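Local coordinates for D-psicose 3-epimerase (Agrobacterium tumefaciens, PDB 2HK0), which probably catalyses the metal-dependent C3 epimerisation that interconverts D-psicose and D-fructose, working on the free, non-phosphorylated sugars, at residues L94-R102 against D145-I156; I165-E176 against N196-H206. All blocks are in the same frame, centred on the assembly; numbering follows the deposited sequence.

Contact 1 (L94-R102 against D145-I156); sequences LSSEDAAVR and DYARGVEGINGI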
loop_
_atom_site.group_PDB
_atom_site.type_symbol
_atom_site.label_atom_id
_atom_site.label_comp_id
_atom_site.label_asym_id
_atom_site.label_seq_id
_atom_site.Cartn_x
_atom_site.Cartn_y
_atom_site.Cartn_z
ATOM N N LEU A 94 34.858 -6.094 16.224
ATOM C CA LEU A 94 35.785 -5.410 15.326
ATOM C C LEU A 94 35.707 -3.890 15.266
ATOM O O LEU A 94 36.517 -3.252 14.596
ATOM C CB LEU A 94 35.605 -5.963 13.907
ATOM C CG LEU A 94 35.534 -7.488 13.791
ATOM C CD1 LEU A 94 35.114 -7.897 12.391
ATOM C CD2 LEU A 94 36.885 -8.081 14.160
ATOM N N SER A 95 34.757 -3.282 15.950
ATOM C CA SER A 95 34.667 -1.839 15.843
ATOM C C SER A 95 35.167 -1.087 17.068
ATOM O O SER A 95 35.313 0.123 17.008
ATOM C CB SER A 95 33.224 -1.417 15.558
ATOM O OG SER A 95 32.418 -1.628 16.703
ATOM N N SER A 96 35.417 -1.786 18.171
ATOM C CA SER A 96 35.865 -1.109 19.388
ATOM C C SER A 96 37.135 -0.267 19.275
ATOM O O SER A 96 38.053 -0.582 18.517
ATOM C CB SER A 96 36.061 -2.115 20.529
ATOM O OG SER A 96 36.588 -1.453 21.672
ATOM N N GLU A 97 37.171 0.816 20.045
ATOM C CA GLU A 97 38.335 1.695 20.079
ATOM C C GLU A 97 39.507 0.931 20.686
ATOM O O GLU A 97 40.659 1.149 20.326
ATOM C CB GLU A 97 38.050 2.926 20.942
ATOM C CG GLU A 97 37.560 4.128 20.171
ATOM C CD GLU A 97 37.526 5.400 21.015
ATOM O OE1 GLU A 97 38.545 5.702 21.684
ATOM O OE2 GLU A 97 36.487 6.102 21.000
ATOM N N ASP A 98 39.187 0.038 21.614
ATOM C CA ASP A 98 40.164 -0.785 22.325
ATOM C C ASP A 98 40.830 -1.845 21.439
ATOM O O ASP A 98 40.203 -2.829 21.059
ATOM C CB ASP A 98 39.467 -1.477 23.500
ATOM C CG ASP A 98 40.433 -2.166 24.440
ATOM O OD1 ASP A 98 41.448 -2.723 23.965
ATOM O OD2 ASP A 98 40.159 -2.161 25.659
ATOM N N ALA A 99 42.108 -1.646 21.136
ATOM C CA ALA A 99 42.852 -2.582 20.303
ATOM C C ALA A 99 42.759 -4.018 20.803
ATOM O O ALA A 99 42.698 -4.956 20.010
ATOM C CB ALA A 99 44.315 -2.152 20.218
ATOM N N ALA A 100 42.747 -4.195 22.121
ATOM C CA ALA A 100 42.663 -5.528 22.706
ATOM C C ALA A 100 41.335 -6.178 22.354
ATOM O O ALA A 100 41.269 -7.373 22.055
ATOM C CB ALA A 100 42.818 -5.447 24.210
ATOM N N VAL A 101 40.274 -5.386 22.411
ATOM C CA VAL A 101 38.950 -5.870 22.076
ATOM C C VAL A 101 38.923 -6.271 20.603
ATOM O O VAL A 101 38.384 -7.320 20.256
ATOM C CB VAL A 101 37.889 -4.788 22.317
ATOM C CG1 VAL A 101 36.527 -5.288 21.861
ATOM C CG2 VAL A 101 37.856 -4.424 23.788
ATOM N N ARG A 102 39.516 -5.439 19.748
ATOM C CA ARG A 102 39.548 -5.726 18.311
ATOM C C ARG A 102 40.340 -6.993 18.017
ATOM O O ARG A 102 39.985 -7.753 17.117
ATOM C CB ARG A 102 40.145 -4.551 17.521
ATOM C CG ARG A 102 39.297 -3.271 17.546
ATOM C CD ARG A 102 39.726 -2.285 16.450
ATOM N NE ARG A 102 41.131 -1.896 16.558
ATOM C CZ ARG A 102 41.577 -0.897 17.315
ATOM N NH1 ARG A 102 40.728 -0.175 18.030
ATOM N NH2 ARG A 102 42.876 -0.623 17.362
ATOM N N ASP A 145 33.652 4.238 14.650
ATOM C CA ASP A 145 33.181 2.859 14.578
ATOM C C ASP A 145 33.079 2.389 13.124
ATOM O O ASP A 145 33.313 1.215 12.818
ATOM C CB ASP A 145 31.825 2.715 15.274
ATOM C CG ASP A 145 31.913 2.952 16.767
ATOM O OD1 ASP A 145 33.026 2.799 17.324
ATOM O OD2 ASP A 145 30.868 3.275 17.385
ATOM N N TYR A 146 32.733 3.304 12.230
ATOM C CA TYR A 146 32.630 2.962 10.813
ATOM C C TYR A 146 34.016 2.575 10.282
ATOM O O TYR A 146 34.215 1.486 9.720
ATOM C CB TYR A 146 32.118 4.160 10.024
ATOM C CG TYR A 146 32.113 3.932 8.532
ATOM C CD1 TYR A 146 31.012 3.350 7.906
ATOM C CD2 TYR A 146 33.222 4.262 7.750
ATOM C CE1 TYR A 146 31.011 3.097 6.539
ATOM C CE2 TYR A 146 33.234 4.011 6.381
ATOM C CZ TYR A 146 32.123 3.428 5.785
ATOM O OH TYR A 146 32.113 3.154 4.440
ATOM N N ALA A 147 34.973 3.485 10.466
ATOM C CA ALA A 147 36.337 3.266 10.004
ATOM C C ALA A 147 36.959 1.991 10.582
ATOM O O ALA A 147 37.581 1.212 9.852
ATOM C CB ALA A 147 37.212 4.494 10.340
ATOM N N ARG A 148 36.796 1.764 11.881
ATOM C CA ARG A 148 37.360 0.564 12.484
ATOM C C ARG A 148 36.607 -0.682 12.015
ATOM O O ARG A 148 37.203 -1.752 11.857
ATOM C CB ARG A 148 37.330 0.655 14.017
ATOM C CG ARG A 148 38.306 1.707 14.585
ATOM C CD ARG A 148 38.324 1.712 16.117
ATOM N NE ARG A 148 37.836 2.979 16.656
ATOM C CZ ARG A 148 36.560 3.248 16.887
ATOM N NH1 ARG A 148 35.645 2.336 16.638
ATOM N NH2 ARG A 148 36.193 4.432 17.338
ATOM N N GLY A 149 35.305 -0.548 11.781
ATOM C CA GLY A 149 34.528 -1.695 11.323
ATOM C C GLY A 149 34.971 -2.156 9.938
ATOM O O GLY A 149 35.101 -3.359 9.672
ATOM N N VAL A 150 35.204 -1.189 9.057
ATOM C CA VAL A 150 35.642 -1.458 7.693
ATOM C C VAL A 150 36.956 -2.207 7.747
ATOM O O VAL A 150 37.130 -3.221 7.089
ATOM C CB VAL A 150 35.890 -0.150 6.896
ATOM C CG1 VAL A 150 36.635 -0.474 5.576
ATOM C CG2 VAL A 150 34.565 0.554 6.616
ATOM N N GLU A 151 37.891 -1.686 8.525
ATOM C CA GLU A 151 39.201 -2.312 8.653
ATOM C C GLU A 151 39.099 -3.706 9.269
ATOM O O GLU A 151 39.703 -4.646 8.771
ATOM C CB GLU A 151 40.123 -1.431 9.507
ATOM C CG GLU A 151 41.598 -1.684 9.276
ATOM C CD GLU A 151 42.467 -0.542 9.792
ATOM O OE1 GLU A 151 42.621 -0.421 11.032
ATOM O OE2 GLU A 151 42.983 0.242 8.954
ATOM N N GLY A 152 38.344 -3.845 10.352
ATOM C CA GLY A 152 38.201 -5.153 10.973
ATOM C C GLY A 152 37.611 -6.200 10.031
ATOM O O GLY A 152 38.073 -7.343 10.000
ATOM N N ILE A 153 36.595 -5.829 9.255
ATOM C CA ILE A 153 35.962 -6.774 8.322
ATOM C C ILE A 153 36.928 -7.125 7.199
ATOM O O ILE A 153 37.073 -8.287 6.814
ATOM C CB ILE A 153 34.658 -6.179 7.711
ATOM C CG1 ILE A 153 33.578 -6.052 8.799
ATOM C CG2 ILE A 153 34.164 -7.049 6.564
ATOM C CD1 ILE A 153 33.139 -7.382 9.424
ATOM N N ASN A 154 37.582 -6.105 6.665
ATOM C CA ASN A 154 38.558 -6.304 5.610
ATOM C C ASN A 154 39.586 -7.351 6.097
ATOM O O ASN A 154 39.955 -8.260 5.362
ATOM C CB ASN A 154 39.253 -4.965 5.314
ATOM C CG ASN A 154 40.353 -5.087 4.284
ATOM O OD1 ASN A 154 40.137 -4.874 3.089
ATOM N ND2 ASN A 154 41.537 -5.439 4.740
ATOM N N GLY A 155 40.003 -7.222 7.352
ATOM C CA GLY A 155 40.991 -8.122 7.933
ATOM C C GLY A 155 40.627 -9.573 8.203
ATOM O O GLY A 155 41.521 -10.377 8.487
ATOM N N ILE A 156 39.343 -9.934 8.168
ATOM C CA ILE A 156 38.977 -11.335 8.383
ATOM C C ILE A 156 38.397 -11.922 7.098
ATOM O O ILE A 156 38.143 -13.131 7.012
ATOM C CB ILE A 156 37.906 -11.521 9.512
ATOM C CG1 ILE A 156 36.684 -10.632 9.242
ATOM C CG2 ILE A 156 38.503 -11.199 10.870
ATOM C CD1 ILE A 156 35.445 -11.064 10.019
#
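The loop that leads into helix 99-118 lies directly on helix 142-162, with Ser95 CA 4.5 Å from Gly149 CA and Leu94 CA 5.0 Å from Gly152 CA. Neither glycine has a side chain to hold the loop off, and Leu94 CB settles 4.0 Å from Gly152 CA. From there the leucine reaches along the helix. With CG set beside the backbone N (chi1 -46°), it carries CD1 to 3.6 Å from Ile153 CD1, the two side chains crossing at about a right angle, while Ile156 CD1 closes in on the same methyl. Phe109 of helix 99-118 adds to this apolar patch. In this TIM barrel helix 99-118 follows strand 81-85 and helix 142-162 follows strand 123-126; the contact joins the two helices in the outer layer. Towards the N-terminal end of helix 142-162 the chemistry turns polar. Arg148 bends at chi3 and brings one face of its guanidinium against Glu97 CG, 3.2 Å from Arg148 NH2. The Glu97 carboxylate may be drawn by charge alone, since OE2 lies well out of the guanidinium plane and no N-H points at it. Arg148 NH2 pairs with Asp141; a second bridge, NH1 to Asp145, is less sure because NH1 is modelled too close to a neighbour. Arg102 brings NH1 to 3.6 Å from Arg148 CD, but donates it back to its own loop at Ser96 O (2.7 Å, 161°), in the carbonyl plane, on a lone pair. The two guanidinium planes are 20° apart. Ser96 OG accepts from Asp98 N at 3.0 Å, an ST turn, and Asp98 caps the start of helix 99-118 through weak bonds from Ala100 N and Val101 N.

Contact 2 (I165-E176 against N196-H206); sequences INLCIEVLNRFE and NNVKVMLDTFH
Leu172 sets CD2 over one face of the His206 imidazole, 3.4 Å from the ring centroid, in a CH-pi contact; Phe205 CD2 covers the opposite face, so the ring is clasped between them. Its rotation is fixed at the edge. Asn173 ND2 donates to His206 ND1 (3.0 Å), close to the ring plane although the amide itself is tilted, and donates also to Glu176 OE2, which it meets from above the carboxylate plane. At His206 NE2 a water bridges to Glu170 OE2. Glu170, its CG anti to the backbone N (chi1 -173°), lays its carboxylate nearly coplanar with that of Asp203, Glu170 OE2 to Asp203 OD2 at 3.1 Å. The selenomethionine Met201 rests its CE against the Glu170 carboxylate. Leading to these groups, strands 166-170 and 198-203 run parallel as barrel neighbours, joined by five backbone hydrogen bonds, the first from Leu167 N to Asn197 O and the last from Val171 N to Met201 O. Just before the first rung the Asn197 amide adds a nearly straight side-chain bond, ND2 to Ile165 O (3.0 Å, 173°). Two carboxylates this close, with Glu264 and His229 beside them, are consistent with the divalent-metal site of xylose isomerase-like barrels.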
loop_
_atom_site.group_PDB
_atom_site.type_symbol
_atom_site.label_atom_id
_atom_site.label_comp_id
_atom_site.label_asym_id
_atom_site.label_seq_id
_atom_site.Cartn_x
_atom_site.Cartn_y
_atom_site.Cartn_z
ATOM N N ILE A 165 33.304 -18.907 2.528
ATOM C CA ILE A 165 32.269 -18.244 3.312
ATOM C C ILE A 165 32.081 -16.770 2.944
ATOM O O ILE A 165 33.053 -16.028 2.831
ATOM C CB ILE A 165 32.621 -18.317 4.841
ATOM C CG1 ILE A 165 32.588 -19.776 5.317
ATOM C CG2 ILE A 165 31.666 -17.407 5.671
ATOM C CD1 ILE A 165 32.992 -19.976 6.797
ATOM N N ASN A 166 30.825 -16.358 2.764
ATOM C CA ASN A 166 30.490 -14.962 2.483
ATOM C C ASN A 166 30.056 -14.324 3.799
ATOM O O ASN A 166 29.289 -14.927 4.546
ATOM C CB ASN A 166 29.331 -14.854 1.478
ATOM C CG ASN A 166 29.772 -15.152 0.057
ATOM O OD1 ASN A 166 30.790 -14.649 -0.395
ATOM N ND2 ASN A 166 29.008 -15.974 -0.653
ATOM N N LEU A 167 30.564 -13.124 4.078
ATOM C CA LEU A 167 30.232 -12.368 5.280
ATOM C C LEU A 167 29.170 -11.343 4.860
ATOM O O LEU A 167 29.427 -10.481 4.010
ATOM C CB LEU A 167 31.490 -11.652 5.801
ATOM C CG LEU A 167 32.657 -12.604 6.125
ATOM C CD1 LEU A 167 33.915 -11.824 6.474
ATOM C CD2 LEU A 167 32.242 -13.516 7.284
ATOM N N CYS A 168 27.978 -11.437 5.443
ATOM C CA CYS A 168 26.894 -10.523 5.085
ATOM C C CYS A 168 26.620 -9.528 6.204
ATOM O O CYS A 168 26.189 -9.911 7.293
ATOM C CB CYS A 168 25.641 -11.332 4.755
ATOM S SG CYS A 168 25.955 -12.531 3.426
ATOM N N ILE A 169 26.884 -8.255 5.912
ATOM C CA ILE A 169 26.741 -7.141 6.850
ATOM C C ILE A 169 25.298 -6.678 6.939
ATOM O O ILE A 169 24.758 -6.116 5.982
ATOM C CB ILE A 169 27.615 -5.953 6.398
ATOM C CG1 ILE A 169 29.022 -6.466 6.057
ATOM C CG2 ILE A 169 27.657 -4.871 7.488
ATOM C CD1 ILE A 169 29.734 -7.173 7.203
ATOM N N GLU A 170 24.686 -6.886 8.102
ATOM C CA GLU A 170 23.279 -6.530 8.272
ATOM C C GLU A 170 23.033 -5.070 8.588
ATOM O O GLU A 170 23.671 -4.497 9.471
ATOM C CB GLU A 170 22.635 -7.409 9.356
ATOM C CG GLU A 170 21.117 -7.228 9.507
ATOM C CD GLU A 170 20.492 -8.238 10.480
ATOM O OE1 GLU A 170 21.216 -8.741 11.367
ATOM O OE2 GLU A 170 19.275 -8.517 10.367
ATOM N N VAL A 171 22.103 -4.473 7.845
ATOM C CA VAL A 171 21.716 -3.073 8.026
ATOM C C VAL A 171 20.620 -3.120 9.090
ATOM O O VAL A 171 19.648 -3.857 8.939
ATOM C CB VAL A 171 21.179 -2.486 6.689
ATOM C CG1 VAL A 171 20.628 -1.075 6.896
ATOM C CG2 VAL A 171 22.317 -2.451 5.658
ATOM N N LEU A 172 20.788 -2.356 10.166
ATOM C CA LEU A 172 19.821 -2.362 11.278
ATOM C C LEU A 172 19.137 -1.020 11.550
ATOM O O LEU A 172 19.595 0.025 11.092
ATOM C CB LEU A 172 20.528 -2.805 12.560
ATOM C CG LEU A 172 21.173 -4.186 12.570
ATOM C CD1 LEU A 172 22.051 -4.320 13.824
ATOM C CD2 LEU A 172 20.096 -5.253 12.551
ATOM N N ASN A 173 18.046 -1.049 12.316
ATOM C CA ASN A 173 17.329 0.184 12.637
ATOM C C ASN A 173 18.086 1.000 13.692
ATOM O O ASN A 173 18.908 0.466 14.429
ATOM C CB ASN A 173 15.910 -0.136 13.118
ATOM C CG ASN A 173 15.886 -0.747 14.508
ATOM O OD1 ASN A 173 16.155 -0.066 15.508
ATOM N ND2 ASN A 173 15.567 -2.033 14.579
ATOM N N ARG A 174 17.794 2.292 13.758
ATOM C CA ARG A 174 18.460 3.209 14.678
ATOM C C ARG A 174 18.563 2.762 16.144
ATOM O O ARG A 174 19.493 3.148 16.846
ATOM C CB ARG A 174 17.755 4.567 14.635
ATOM C CG ARG A 174 16.343 4.526 15.199
ATOM C CD ARG A 174 15.619 5.841 14.901
ATOM N NE ARG A 174 15.530 6.061 13.456
ATOM C CZ ARG A 174 15.217 7.222 12.906
ATOM N NH1 ARG A 174 14.955 8.267 13.683
ATOM N NH2 ARG A 174 15.197 7.343 11.587
ATOM N N PHE A 175 17.603 1.979 16.618
ATOM C CA PHE A 175 17.635 1.536 18.015
ATOM C C PHE A 175 18.666 0.438 18.299
ATOM O O PHE A 175 19.021 0.216 19.455
ATOM C CB PHE A 175 16.240 1.050 18.434
ATOM C CG PHE A 175 15.173 2.107 18.313
ATOM C CD1 PHE A 175 15.048 3.106 19.277
ATOM C CD2 PHE A 175 14.300 2.109 17.224
ATOM C CE1 PHE A 175 14.058 4.099 19.161
ATOM C CE2 PHE A 175 13.318 3.085 17.098
ATOM C CZ PHE A 175 13.189 4.088 18.067
ATOM N N GLU A 176 19.166 -0.219 17.250
ATOM C CA GLU A 176 20.107 -1.327 17.416
ATOM C C GLU A 176 21.505 -1.079 16.849
ATOM O O GLU A 176 22.447 -1.794 17.176
ATOM C CB GLU A 176 19.483 -2.609 16.812
ATOM C CG GLU A 176 18.141 -2.953 17.473
ATOM C CD GLU A 176 17.456 -4.192 16.904
ATOM O OE1 GLU A 176 18.096 -5.257 16.843
ATOM O OE2 GLU A 176 16.270 -4.099 16.522
ATOM N N ASN A 196 35.578 -9.418 -2.295
ATOM C CA ASN A 196 34.560 -10.118 -3.069
ATOM C C ASN A 196 33.573 -10.940 -2.260
ATOM O O ASN A 196 32.462 -11.192 -2.728
ATOM C CB ASN A 196 35.217 -11.030 -4.096
ATOM C CG ASN A 196 36.088 -10.269 -5.064
ATOM O OD1 ASN A 196 35.731 -9.172 -5.501
ATOM N ND2 ASN A 196 37.236 -10.846 -5.412
ATOM N N ASN A 197 33.962 -11.367 -1.062
ATOM C CA ASN A 197 33.065 -12.193 -0.260
ATOM C C ASN A 197 32.400 -11.464 0.906
ATOM O O ASN A 197 31.980 -12.101 1.875
ATOM C CB ASN A 197 33.811 -13.445 0.250
ATOM C CG ASN A 197 34.923 -13.104 1.228
ATOM O OD1 ASN A 197 35.670 -12.148 1.027
ATOM N ND2 ASN A 197 35.037 -13.889 2.290
ATOM N N VAL A 198 32.326 -10.134 0.829
ATOM C CA VAL A 198 31.662 -9.342 1.861
ATOM C C VAL A 198 30.473 -8.731 1.128
ATOM O O VAL A 198 30.632 -8.063 0.101
ATOM C CB VAL A 198 32.580 -8.256 2.459
ATOM C CG1 VAL A 198 31.802 -7.407 3.460
ATOM C CG2 VAL A 198 33.776 -8.930 3.181
ATOM N N LYS A 199 29.281 -8.985 1.667
ATOM C CA LYS A 199 28.025 -8.573 1.061
ATOM C C LYS A 199 27.127 -7.786 2.012
ATOM O O LYS A 199 27.346 -7.757 3.231
ATOM C CB LYS A 199 27.260 -9.830 0.620
ATOM C CG LYS A 199 28.045 -10.783 -0.284
ATOM C CD LYS A 199 28.247 -10.171 -1.658
ATOM C CE LYS A 199 29.267 -10.953 -2.491
ATOM N NZ LYS A 199 28.917 -12.389 -2.572
ATOM N N VAL A 200 26.095 -7.170 1.445
ATOM C CA VAL A 200 25.144 -6.414 2.237
ATOM C C VAL A 200 24.001 -7.347 2.599
ATOM O O VAL A 200 23.650 -8.243 1.825
ATOM C CB VAL A 200 24.564 -5.209 1.451
ATOM C CG1 VAL A 200 23.478 -4.524 2.270
ATOM C CG2 VAL A 200 25.676 -4.198 1.155
HETATM N N MSE A 201 23.422 -7.130 3.775
HETATM C CA MSE A 201 22.295 -7.944 4.234
HETATM C C MSE A 201 21.155 -7.039 4.688
HETATM O O MSE A 201 21.366 -6.116 5.485
HETATM C CB MSE A 201 22.748 -8.826 5.387
HETATM C CG MSE A 201 21.658 -9.588 6.034
HETATM SE SE MSE A 201 22.370 -10.675 7.465
HETATM C CE MSE A 201 20.672 -11.108 8.334
ATOM N N LEU A 202 19.952 -7.293 4.179
ATOM C CA LEU A 202 18.780 -6.487 4.537
ATOM C C LEU A 202 17.746 -7.320 5.297
ATOM O O LEU A 202 17.660 -8.538 5.129
ATOM C CB LEU A 202 18.139 -5.880 3.277
ATOM C CG LEU A 202 19.069 -4.981 2.454
ATOM C CD1 LEU A 202 18.330 -4.435 1.220
ATOM C CD2 LEU A 202 19.580 -3.839 3.341
ATOM N N ASP A 203 16.931 -6.640 6.093
ATOM C CA ASP A 203 15.935 -7.301 6.937
ATOM C C ASP A 203 14.652 -6.445 6.900
ATOM O O ASP A 203 14.692 -5.259 7.234
ATOM C CB ASP A 203 16.536 -7.375 8.342
ATOM C CG ASP A 203 15.639 -8.055 9.346
ATOM O OD1 ASP A 203 14.404 -7.881 9.265
ATOM O OD2 ASP A 203 16.184 -8.734 10.241
ATOM N N THR A 204 13.522 -7.034 6.497
ATOM C CA THR A 204 12.293 -6.261 6.399
ATOM C C THR A 204 11.902 -5.526 7.666
ATOM O O THR A 204 11.375 -4.426 7.589
ATOM C CB THR A 204 11.098 -7.105 5.908
ATOM O OG1 THR A 204 10.905 -8.238 6.766
ATOM C CG2 THR A 204 11.353 -7.563 4.482
ATOM N N PHE A 205 12.177 -6.108 8.821
ATOM C CA PHE A 205 11.853 -5.453 10.085
ATOM C C PHE A 205 12.605 -4.118 10.226
ATOM O O PHE A 205 12.030 -3.105 10.664
ATOM C CB PHE A 205 12.202 -6.375 11.268
ATOM C CG PHE A 205 12.090 -5.705 12.633
ATOM C CD1 PHE A 205 10.849 -5.348 13.159
ATOM C CD2 PHE A 205 13.234 -5.434 13.381
ATOM C CE1 PHE A 205 10.746 -4.724 14.420
ATOM C CE2 PHE A 205 13.146 -4.811 14.648
ATOM C CZ PHE A 205 11.897 -4.459 15.161
ATOM N N HIS A 206 13.880 -4.117 9.845
ATOM C CA HIS A 206 14.711 -2.927 9.973
ATOM C C HIS A 206 14.434 -1.945 8.847
ATOM O O HIS A 206 14.409 -0.730 9.058
ATOM C CB HIS A 206 16.191 -3.331 9.993
ATOM C CG HIS A 206 16.542 -4.254 11.122
ATOM N ND1 HIS A 206 16.429 -3.883 12.441
ATOM C CD2 HIS A 206 16.988 -5.535 11.131
ATOM C CE1 HIS A 206 16.786 -4.893 13.218
ATOM N NE2 HIS A 206 17.129 -5.907 12.448
HETATM O O HOH W 1 17.825 -8.620 13.116
HETATM O O HOH W 2 17.859 -3.865 6.636
#

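How the contacts relate
Contact 2 belongs to the barrel core, its centre about 7 Å from that of the chain; contact 1 lies in the outer layer, its centre about 20 Å out and only partly buried. Their centres are about 17 Å apart, yet they meet: Ile153 and Ile156 of helix 142-162 pack on Val198, Leu167 and Ile169, so the same two isoleucines touch both the loop and the strands. Chemistry follows place. Contact 1 has no clear hydrogen bond between its segments and relies on apolar packing, close glycines and an arginine whose salt bridges lie outside the loop, whereas contact 2 is a bonded parallel strand pair ending in buried acids and a histidine.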